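Local atomic coordinates of SAM-dependent O-methyltransferase (Thermotoga maritima, PDB entry 1O54), a protein that probably methylates N1 of adenosine 58 in tRNA, using S-adenosyl-L-methionine as the methyl donor. Residues 185-190 against 207-212; 102-107 against 264-269; 115-120 against 177-182. All blocks are in the same frame, centred on the assembly; numbering follows the deposited sequence.

Contact 1 (185-190 against 207-212); sequences LFLDVP and GRFATV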
loop_
_atom_site.group_PDB
_atom_site.type_symbol
_atom_site.label_atom_id
_atom_site.label_comp_id
_atom_site.label_asym_id
_atom_site.label_seq_id
_atom_site.Cartn_x
_atom_site.Cartn_y
_atom_site.Cartn_z
ATOM N N LEU A 185 -4.385 -18.975 -20.926
ATOM C CA LEU A 185 -3.257 -18.487 -21.666
ATOM C C LEU A 185 -2.629 -17.356 -20.894
ATOM O O LEU A 185 -3.306 -16.431 -20.457
ATOM C CB LEU A 185 -3.699 -18.026 -23.056
ATOM C CG LEU A 185 -2.592 -17.654 -24.053
ATOM C CD1 LEU A 185 -3.055 -17.898 -25.455
ATOM C CD2 LEU A 185 -2.135 -16.217 -23.837
ATOM N N PHE A 186 -1.318 -17.431 -20.739
ATOM C CA PHE A 186 -0.540 -16.344 -20.117
ATOM C C PHE A 186 0.414 -15.763 -21.156
ATOM O O PHE A 186 1.188 -16.491 -21.816
ATOM C CB PHE A 186 0.292 -16.846 -18.947
ATOM C CG PHE A 186 1.070 -15.759 -18.289
ATOM C CD1 PHE A 186 0.397 -14.760 -17.560
ATOM C CD2 PHE A 186 2.441 -15.676 -18.420
ATOM C CE1 PHE A 186 1.115 -13.715 -16.959
ATOM C CE2 PHE A 186 3.163 -14.646 -17.813
ATOM C CZ PHE A 186 2.492 -13.654 -17.103
ATOM N N LEU A 187 0.394 -14.435 -21.248
ATOM C CA LEU A 187 1.123 -13.711 -22.259
ATOM C C LEU A 187 2.084 -12.753 -21.559
ATOM O O LEU A 187 1.660 -11.948 -20.725
ATOM C CB LEU A 187 0.166 -12.908 -23.106
ATOM C CG LEU A 187 0.779 -12.054 -24.225
ATOM C CD1 LEU A 187 1.448 -12.879 -25.292
ATOM C CD2 LEU A 187 -0.340 -11.192 -24.825
ATOM N N ASP A 188 3.376 -12.836 -21.910
ATOM C CA ASP A 188 4.347 -11.942 -21.344
ATOM C C ASP A 188 5.349 -11.637 -22.459
ATOM O O ASP A 188 6.266 -12.429 -22.726
ATOM C CB ASP A 188 5.035 -12.579 -20.174
ATOM C CG ASP A 188 5.974 -11.635 -19.436
ATOM O OD1 ASP A 188 6.187 -10.498 -19.866
ATOM O OD2 ASP A 188 6.568 -12.010 -18.405
ATOM N N VAL A 189 5.131 -10.515 -23.115
ATOM C CA VAL A 189 5.911 -10.079 -24.291
ATOM C C VAL A 189 6.022 -8.566 -24.181
ATOM O O VAL A 189 5.289 -7.953 -23.405
ATOM C CB VAL A 189 5.245 -10.457 -25.623
ATOM C CG1 VAL A 189 5.132 -11.974 -25.784
ATOM C CG2 VAL A 189 3.882 -9.852 -25.729
ATOM N N PRO A 190 6.945 -7.936 -24.906
ATOM C CA PRO A 190 7.056 -6.479 -24.792
ATOM C C PRO A 190 5.804 -5.714 -25.279
ATOM O O PRO A 190 5.562 -4.572 -24.869
ATOM C CB PRO A 190 8.271 -6.156 -25.683
ATOM C CG PRO A 190 9.009 -7.454 -25.832
ATOM C CD PRO A 190 7.954 -8.517 -25.808
ATOM N N GLY A 207 -12.627 -19.555 -21.670
ATOM C CA GLY A 207 -11.202 -19.671 -21.303
ATOM C C GLY A 207 -10.675 -18.355 -20.718
ATOM O O GLY A 207 -11.212 -17.262 -20.962
ATOM N N ARG A 208 -9.588 -18.462 -19.979
ATOM C CA ARG A 208 -9.082 -17.335 -19.224
ATOM C C ARG A 208 -7.721 -16.877 -19.735
ATOM O O ARG A 208 -6.812 -17.670 -20.022
ATOM C CB ARG A 208 -8.977 -17.705 -17.767
ATOM C CG ARG A 208 -10.320 -18.085 -17.158
ATOM C CD ARG A 208 -10.252 -18.576 -15.713
ATOM N NE ARG A 208 -11.625 -18.612 -15.153
ATOM C CZ ARG A 208 -12.439 -19.644 -15.277
ATOM N NH1 ARG A 208 -12.061 -20.723 -15.945
ATOM N NH2 ARG A 208 -13.653 -19.601 -14.757
ATOM N N PHE A 209 -7.597 -15.569 -19.831
ATOM C CA PHE A 209 -6.431 -14.880 -20.350
ATOM C C PHE A 209 -5.800 -14.029 -19.242
ATOM O O PHE A 209 -6.520 -13.361 -18.494
ATOM C CB PHE A 209 -6.908 -13.944 -21.494
ATOM C CG PHE A 209 -5.858 -12.969 -21.973
ATOM C CD1 PHE A 209 -5.741 -11.694 -21.420
ATOM C CD2 PHE A 209 -4.908 -13.360 -22.895
ATOM C CE1 PHE A 209 -4.745 -10.810 -21.843
ATOM C CE2 PHE A 209 -3.923 -12.474 -23.348
ATOM C CZ PHE A 209 -3.843 -11.198 -22.802
ATOM N N ALA A 210 -4.468 -14.018 -19.152
ATOM C CA ALA A 210 -3.751 -13.049 -18.298
ATOM C C ALA A 210 -2.525 -12.540 -19.007
ATOM O O ALA A 210 -1.916 -13.272 -19.792
ATOM C CB ALA A 210 -3.389 -13.648 -16.933
ATOM N N THR A 211 -2.149 -11.295 -18.729
ATOM C CA THR A 211 -0.878 -10.747 -19.194
ATOM C C THR A 211 -0.331 -9.805 -18.092
ATOM O O THR A 211 -1.046 -9.438 -17.133
ATOM C CB THR A 211 -1.049 -10.063 -20.559
ATOM O OG1 THR A 211 0.252 -9.717 -21.129
ATOM C CG2 THR A 211 -1.792 -8.751 -20.485
ATOM N N VAL A 212 0.945 -9.474 -18.194
ATOM C CA VAL A 212 1.572 -8.544 -17.263
ATOM C C VAL A 212 2.169 -7.399 -18.062
ATOM O O VAL A 212 2.671 -7.610 -19.186
ATOM C CB VAL A 212 2.653 -9.218 -16.440
ATOM C CG1 VAL A 212 2.025 -10.182 -15.425
ATOM C CG2 VAL A 212 3.693 -9.958 -17.349
HETATM O O HOH W 1 6.121 -7.545 -19.725
HETATM O O HOH W 2 2.901 -8.881 -21.838
#
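Leu185 pairs with Phe209 and Phe186 with Ala210 across two parallel strands whose segment axes approach to 4.7 Å at 17°. Three backbone bonds join them: Leu185 N to Arg208 O, Ala210 N to Leu185 O, and Leu187 N to Ala210 O. Phe186, with CG anti to the backbone N (chi1 -179°), lies on the sheet face that also carries Ala210. Followed outward from CB, its CG and CD1 run beside Ala210 O, CD1 at 3.5 Å from that oxygen and 4.0 Å from Ala210 CB. CE1 then meets Val212 CG1, and CZ touches both methyls of Val212, with CG1 at the ring edge, 3.9 Å from CZ. Such parallel neighbours form the centre of the Rossmann-like sheet of class I methyltransferases, and Asp188, predicted to bind S-adenosyl-L-methionine, lies near the C-terminal end of strand 182-187. The Asp188 carboxylate carbon CG rests 3.5 Å from Val212 CG2. On the other face Leu187 CD2 meets the Phe209 ring at its edge, 4.0 Å from CZ. Thr211 OG1 donates to Leu187 O over 2.7 Å, arriving from above the carbonyl plane. Water 2 lies within hydrogen-bonding distance of Thr211 OG1 and Val212 O and accepts from Val189 N.

Contact 2 (102-107 against 264-269); sequences SFIAMM and MIFATK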
loop_
_atom_site.group_PDB
_atom_site.type_symbol
_atom_site.label_atom_id
_atom_site.label_comp_id
_atom_site.label_asym_id
_atom_site.label_seq_id
_atom_site.Cartn_x
_atom_site.Cartn_y
_atom_site.Cartn_z
ATOM N N SER A 102 1.877 -16.830 -8.483
ATOM C CA SER A 102 0.939 -17.640 -7.722
ATOM C C SER A 102 -0.511 -17.147 -7.908
ATOM O O SER A 102 -1.454 -17.925 -8.162
ATOM C CB SER A 102 1.369 -17.630 -6.233
ATOM O OG SER A 102 1.499 -16.310 -5.683
ATOM N N PHE A 103 -0.668 -15.837 -7.784
ATOM C CA PHE A 103 -1.953 -15.199 -7.946
ATOM C C PHE A 103 -2.485 -15.385 -9.373
ATOM O O PHE A 103 -3.670 -15.733 -9.580
ATOM C CB PHE A 103 -1.814 -13.731 -7.581
ATOM C CG PHE A 103 -3.083 -12.933 -7.775
ATOM C CD1 PHE A 103 -4.170 -13.083 -6.920
ATOM C CD2 PHE A 103 -3.160 -11.995 -8.787
ATOM C CE1 PHE A 103 -5.330 -12.319 -7.103
ATOM C CE2 PHE A 103 -4.274 -11.228 -8.949
ATOM C CZ PHE A 103 -5.363 -11.384 -8.109
ATOM N N ILE A 104 -1.615 -15.154 -10.349
ATOM C CA ILE A 104 -2.030 -15.282 -11.744
ATOM C C ILE A 104 -2.483 -16.702 -12.041
ATOM O O ILE A 104 -3.519 -16.902 -12.665
ATOM C CB ILE A 104 -0.891 -14.890 -12.659
ATOM C CG1 ILE A 104 -0.651 -13.372 -12.567
ATOM C CG2 ILE A 104 -1.178 -15.349 -14.062
ATOM C CD1 ILE A 104 0.641 -12.970 -13.147
ATOM N N ALA A 105 -1.757 -17.700 -11.545
ATOM C CA ALA A 105 -2.123 -19.103 -11.802
ATOM C C ALA A 105 -3.505 -19.444 -11.162
ATOM O O ALA A 105 -4.319 -20.153 -11.757
ATOM C CB ALA A 105 -1.027 -20.042 -11.330
ATOM N N MET A 106 -3.801 -18.898 -9.988
ATOM C CA MET A 106 -5.075 -19.132 -9.379
ATOM C C MET A 106 -6.160 -18.390 -10.120
ATOM O O MET A 106 -7.241 -18.934 -10.312
ATOM C CB MET A 106 -5.084 -18.775 -7.904
ATOM C CG MET A 106 -6.312 -19.386 -7.186
ATOM S SD MET A 106 -6.243 -19.137 -5.424
ATOM C CE MET A 106 -7.852 -19.900 -4.888
ATOM N N MET A 107 -5.893 -17.151 -10.527
ATOM C CA MET A 107 -6.905 -16.359 -11.287
ATOM C C MET A 107 -7.262 -17.028 -12.631
ATOM O O MET A 107 -8.446 -16.964 -13.052
ATOM C CB MET A 107 -6.452 -14.925 -11.523
ATOM C CG MET A 107 -6.393 -14.094 -10.231
ATOM S SD MET A 107 -8.010 -13.503 -9.756
ATOM C CE MET A 107 -8.055 -11.975 -10.845
ATOM N N MET A 264 -1.178 -6.571 -13.591
ATOM C CA MET A 264 -1.720 -7.817 -14.089
ATOM C C MET A 264 -3.091 -7.587 -14.696
ATOM O O MET A 264 -3.967 -7.015 -14.027
ATOM C CB MET A 264 -1.854 -8.794 -12.944
ATOM C CG MET A 264 -0.528 -9.089 -12.290
ATOM S SD MET A 264 -0.615 -10.076 -10.776
ATOM C CE MET A 264 -1.160 -8.828 -9.550
ATOM N N ILE A 265 -3.296 -8.062 -15.916
ATOM C CA ILE A 265 -4.557 -7.868 -16.613
ATOM C C ILE A 265 -5.162 -9.207 -16.924
ATOM O O ILE A 265 -4.462 -10.075 -17.433
ATOM C CB ILE A 265 -4.338 -7.091 -17.925
ATOM C CG1 ILE A 265 -3.607 -5.741 -17.684
ATOM C CG2 ILE A 265 -5.660 -6.849 -18.622
ATOM C CD1 ILE A 265 -3.124 -5.081 -18.949
ATOM N N PHE A 266 -6.456 -9.362 -16.629
ATOM C CA PHE A 266 -7.165 -10.620 -16.850
ATOM C C PHE A 266 -8.392 -10.378 -17.697
ATOM O O PHE A 266 -8.983 -9.305 -17.646
ATOM C CB PHE A 266 -7.616 -11.138 -15.479
ATOM C CG PHE A 266 -6.478 -11.385 -14.515
ATOM C CD1 PHE A 266 -6.060 -10.377 -13.669
ATOM C CD2 PHE A 266 -5.826 -12.579 -14.473
ATOM C CE1 PHE A 266 -4.977 -10.577 -12.777
ATOM C CE2 PHE A 266 -4.763 -12.793 -13.577
ATOM C CZ PHE A 266 -4.345 -11.772 -12.751
ATOM N N ALA A 267 -8.814 -11.394 -18.444
ATOM C CA ALA A 267 -10.026 -11.348 -19.238
ATOM C C ALA A 267 -10.493 -12.787 -19.503
ATOM O O ALA A 267 -9.711 -13.733 -19.414
ATOM C CB ALA A 267 -9.767 -10.625 -20.513
ATOM N N THR A 268 -11.784 -12.926 -19.787
ATOM C CA THR A 268 -12.402 -14.208 -20.106
ATOM C C THR A 268 -12.935 -14.174 -21.517
ATOM O O THR A 268 -13.685 -13.261 -21.843
ATOM C CB THR A 268 -13.541 -14.445 -19.105
ATOM O OG1 THR A 268 -12.987 -14.582 -17.775
ATOM C CG2 THR A 268 -14.277 -15.740 -19.410
ATOM N N LYS A 269 -12.564 -15.163 -22.321
ATOM C CA LYS A 269 -13.032 -15.275 -23.688
ATOM C C LYS A 269 -14.478 -15.701 -23.760
ATOM O O LYS A 269 -14.894 -16.678 -23.125
ATOM C CB LYS A 269 -12.188 -16.286 -24.456
ATOM C CG LYS A 269 -12.544 -16.391 -25.973
ATOM C CD LYS A 269 -12.521 -17.725 -26.433
ATOM C CE LYS A 269 -13.095 -17.944 -27.808
ATOM N NZ LYS A 269 -12.026 -18.376 -28.721
#
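Phe103, Ile104 and Met107 of the helix face Met264 and Phe266 of the strand, the two segment axes running nearly parallel, 8° apart in direction and 10.4 Å from each other at their closest. Phe266 buries the largest area of any residue here. Met107 bends at chi2 and chi3 (-80° and -84°), and the second bend brings CE over the centre of the Phe266 ring, 3.9 Å from the centroid, in a CH-pi contact. Met107 CB meets the same ring at CE2, only 3.4 Å away. Phe103 CE2 approaches the neighbouring ring atom, 3.8 Å from Phe266 CZ, the two ring planes standing almost perpendicular. Met264 puts SD at the edge of the Phe103 ring, 3.8 Å from CD2, a Met-aromatic contact. That sulfur also lies 3.8 Å from Ile104 CG1, while Ile104 CD1 touches SD and CG of Met264. No hydrogen bond links the segments; the join is apolar throughout. Phe103 also meets the ring of Phe241 of the second subunit, and Met107 packs on Ile83 of that subunit, which places this cluster beside a subunit interface. The arrangement is a helix laid against one face of the central sheet, as in the alpha/beta/alpha sandwich of the Rossmann-like methyltransferases.

Contact 3 (115-120 against 177-182); sequences RIIDTG and FDEKDV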
loop_
_atom_site.group_PDB
_atom_site.type_symbol
_atom_site.label_atom_id
_atom_site.label_comp_id
_atom_site.label_asym_id
_atom_site.label_seq_id
_atom_site.Cartn_x
_atom_site.Cartn_y
_atom_site.Cartn_z
ATOM N N ARG A 115 -4.901 -27.643 -20.400
ATOM C CA ARG A 115 -3.988 -27.288 -21.477
ATOM C C ARG A 115 -3.828 -25.756 -21.430
ATOM O O ARG A 115 -4.825 -25.008 -21.519
ATOM C CB ARG A 115 -4.559 -27.724 -22.829
ATOM C CG ARG A 115 -4.582 -29.257 -22.970
ATOM C CD ARG A 115 -5.524 -29.794 -24.067
ATOM N NE ARG A 115 -5.075 -29.377 -25.396
ATOM C CZ ARG A 115 -5.656 -28.432 -26.154
ATOM N NH1 ARG A 115 -6.719 -27.769 -25.736
ATOM N NH2 ARG A 115 -5.183 -28.182 -27.357
ATOM N N ILE A 116 -2.582 -25.315 -21.320
ATOM C CA ILE A 116 -2.259 -23.923 -21.050
ATOM C C ILE A 116 -1.206 -23.459 -22.069
ATOM O O ILE A 116 -0.238 -24.187 -22.309
ATOM C CB ILE A 116 -1.617 -23.800 -19.654
ATOM C CG1 ILE A 116 -2.537 -24.338 -18.556
ATOM C CG2 ILE A 116 -1.196 -22.341 -19.405
ATOM C CD1 ILE A 116 -3.789 -23.605 -18.387
ATOM N N ILE A 117 -1.375 -22.270 -22.632
ATOM C CA ILE A 117 -0.338 -21.655 -23.476
ATOM C C ILE A 117 0.407 -20.643 -22.602
ATOM O O ILE A 117 -0.215 -19.853 -21.896
ATOM C CB ILE A 117 -0.946 -21.006 -24.728
ATOM C CG1 ILE A 117 -1.387 -22.107 -25.719
ATOM C CG2 ILE A 117 0.001 -20.033 -25.402
ATOM C CD1 ILE A 117 -2.239 -21.609 -26.838
ATOM N N ASP A 118 1.724 -20.638 -22.714
ATOM C CA ASP A 118 2.590 -19.684 -22.018
ATOM C C ASP A 118 3.538 -19.091 -23.049
ATOM O O ASP A 118 4.218 -19.812 -23.763
ATOM C CB ASP A 118 3.383 -20.450 -20.969
ATOM C CG ASP A 118 4.343 -19.579 -20.188
ATOM O OD1 ASP A 118 5.514 -20.012 -19.957
ATOM O OD2 ASP A 118 4.028 -18.440 -19.791
ATOM N N THR A 119 3.590 -17.771 -23.159
ATOM C CA THR A 119 4.551 -17.160 -24.070
ATOM C C THR A 119 4.805 -15.696 -23.708
ATOM O O THR A 119 3.861 -15.035 -23.348
ATOM C CB THR A 119 4.033 -17.268 -25.507
ATOM O OG1 THR A 119 5.072 -16.906 -26.444
ATOM C CG2 THR A 119 2.855 -16.347 -25.814
ATOM N N GLY A 120 6.035 -15.188 -23.789
ATOM C CA GLY A 120 7.264 -15.933 -23.902
ATOM C C GLY A 120 7.540 -16.685 -22.626
ATOM O O GLY A 120 6.712 -16.703 -21.718
ATOM N N PHE A 177 -1.073 -19.619 -32.599
ATOM C CA PHE A 177 -0.781 -20.830 -31.874
ATOM C C PHE A 177 -1.344 -22.051 -32.590
ATOM O O PHE A 177 -2.369 -21.957 -33.300
ATOM C CB PHE A 177 -1.357 -20.713 -30.460
ATOM C CG PHE A 177 -0.865 -19.502 -29.728
ATOM C CD1 PHE A 177 -1.642 -18.374 -29.619
ATOM C CD2 PHE A 177 0.409 -19.484 -29.174
ATOM C CE1 PHE A 177 -1.175 -17.245 -28.959
ATOM C CE2 PHE A 177 0.889 -18.346 -28.551
ATOM C CZ PHE A 177 0.091 -17.234 -28.422
ATOM N N ASP A 178 -0.697 -23.199 -32.420
ATOM C CA ASP A 178 -1.178 -24.422 -33.032
ATOM C C ASP A 178 -2.408 -24.995 -32.326
ATOM O O ASP A 178 -3.207 -25.718 -32.957
ATOM C CB ASP A 178 -0.105 -25.502 -32.997
ATOM C CG ASP A 178 1.120 -25.139 -33.788
ATOM O OD1 ASP A 178 1.021 -24.347 -34.759
ATOM O OD2 ASP A 178 2.238 -25.630 -33.520
ATOM N N GLU A 179 -2.519 -24.714 -31.036
ATOM C CA GLU A 179 -3.518 -25.330 -30.181
ATOM C C GLU A 179 -4.798 -24.503 -30.216
ATOM O O GLU A 179 -4.757 -23.260 -30.268
ATOM C CB GLU A 179 -3.038 -25.420 -28.746
ATOM C CG GLU A 179 -1.783 -26.242 -28.539
ATOM C CD GLU A 179 -0.505 -25.547 -29.011
ATOM O OE1 GLU A 179 -0.453 -24.294 -29.080
ATOM O OE2 GLU A 179 0.463 -26.275 -29.278
ATOM N N LYS A 180 -5.932 -25.209 -30.151
ATOM C CA LYS A 180 -7.227 -24.599 -29.975
ATOM C C LYS A 180 -7.876 -25.112 -28.707
ATOM O O LYS A 180 -7.517 -26.160 -28.156
ATOM C CB LYS A 180 -8.153 -24.931 -31.154
ATOM C CG LYS A 180 -7.679 -24.415 -32.484
ATOM C CD LYS A 180 -7.767 -22.910 -32.569
ATOM C CE LYS A 180 -7.671 -22.430 -34.033
ATOM N NZ LYS A 180 -6.710 -21.302 -34.255
ATOM N N ASP A 181 -8.850 -24.344 -28.267
ATOM C CA ASP A 181 -9.643 -24.665 -27.131
ATOM C C ASP A 181 -8.825 -24.862 -25.861
ATOM O O ASP A 181 -9.203 -25.664 -25.010
ATOM C CB ASP A 181 -10.489 -25.886 -27.427
ATOM C CG ASP A 181 -11.558 -25.594 -28.459
ATOM O OD1 ASP A 181 -11.706 -26.409 -29.360
ATOM O OD2 ASP A 181 -12.258 -24.567 -28.399
ATOM N N VAL A 182 -7.737 -24.099 -25.716
ATOM C CA VAL A 182 -6.936 -24.216 -24.494
ATOM C C VAL A 182 -7.689 -23.594 -23.311
ATOM O O VAL A 182 -8.558 -22.711 -23.488
ATOM C CB VAL A 182 -5.490 -23.668 -24.632
ATOM C CG1 VAL A 182 -4.783 -24.295 -25.807
ATOM C CG2 VAL A 182 -5.472 -22.136 -24.684
HETATM O O HOH W 3 -8.259 -27.735 -23.333
#
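Arg115 grips the backbone of the loop 177-182 end-on, both terminal nitrogens donating to one acceptor, Lys180 O. NH1 lies 3.0 Å and NH2 3.2 Å from Lys180 O, which sits within 6° of the guanidinium plane. Water 3 accepts from Arg115 NH1 at 2.9 Å and lies close enough to Asp181 O to bridge the same group to the next carbonyl. An alanine in place of Arg115 would probably leave Lys180 O without these two donors and the loop less firmly held to the strand. The strand 115-119 belongs to the parallel part of the Rossmann-like sheet, and the loop leads into its neighbour, strand 182-187; Gly120, just after strand 115-119, begins a sequence resembling the glycine-rich motif of cofactor-binding folds. The carboxylate of Glu179 is satisfied by Tyr143 OH at OE1 and by a salt bridge from Lys169 at OE2, and Asp181 OD1 by His12, in the histidine tag of the second subunit. Thr119 OG1 hydrogen-bonds Tyr143 O, and CG2 meets Phe177 at the ring edge and tip to tip, 3.9 Å from CZ. Ile117 CG2 lies over a face of that ring, 4.0 Å from its centroid, and Ile117 CD1 packs on Val182 CG1 at 3.8 Å.

Overall arrangement
After the N-terminal antiparallel strands, the chain reaches helix 98-107, whose segment 102-107 packs on strand 263-269 near the C terminus; contact 2 therefore closes a long loop that holds both others. Within it, strand 115-119 opens contact 3, which closes 57 residues later at the loop entering strand 182-187. Contact 1 follows in series on that strand and closes at strand 207-213. No two contacts cross. Contacts 1 and 3 meet through backbone bonds, since strand 182-187 lies between strands 115-119 and 207-213, and contact 1 joins contact 2 where strand 207-213 pairs antiparallel with 263-269. Contacts 2 and 3 reach the same sheet without touching.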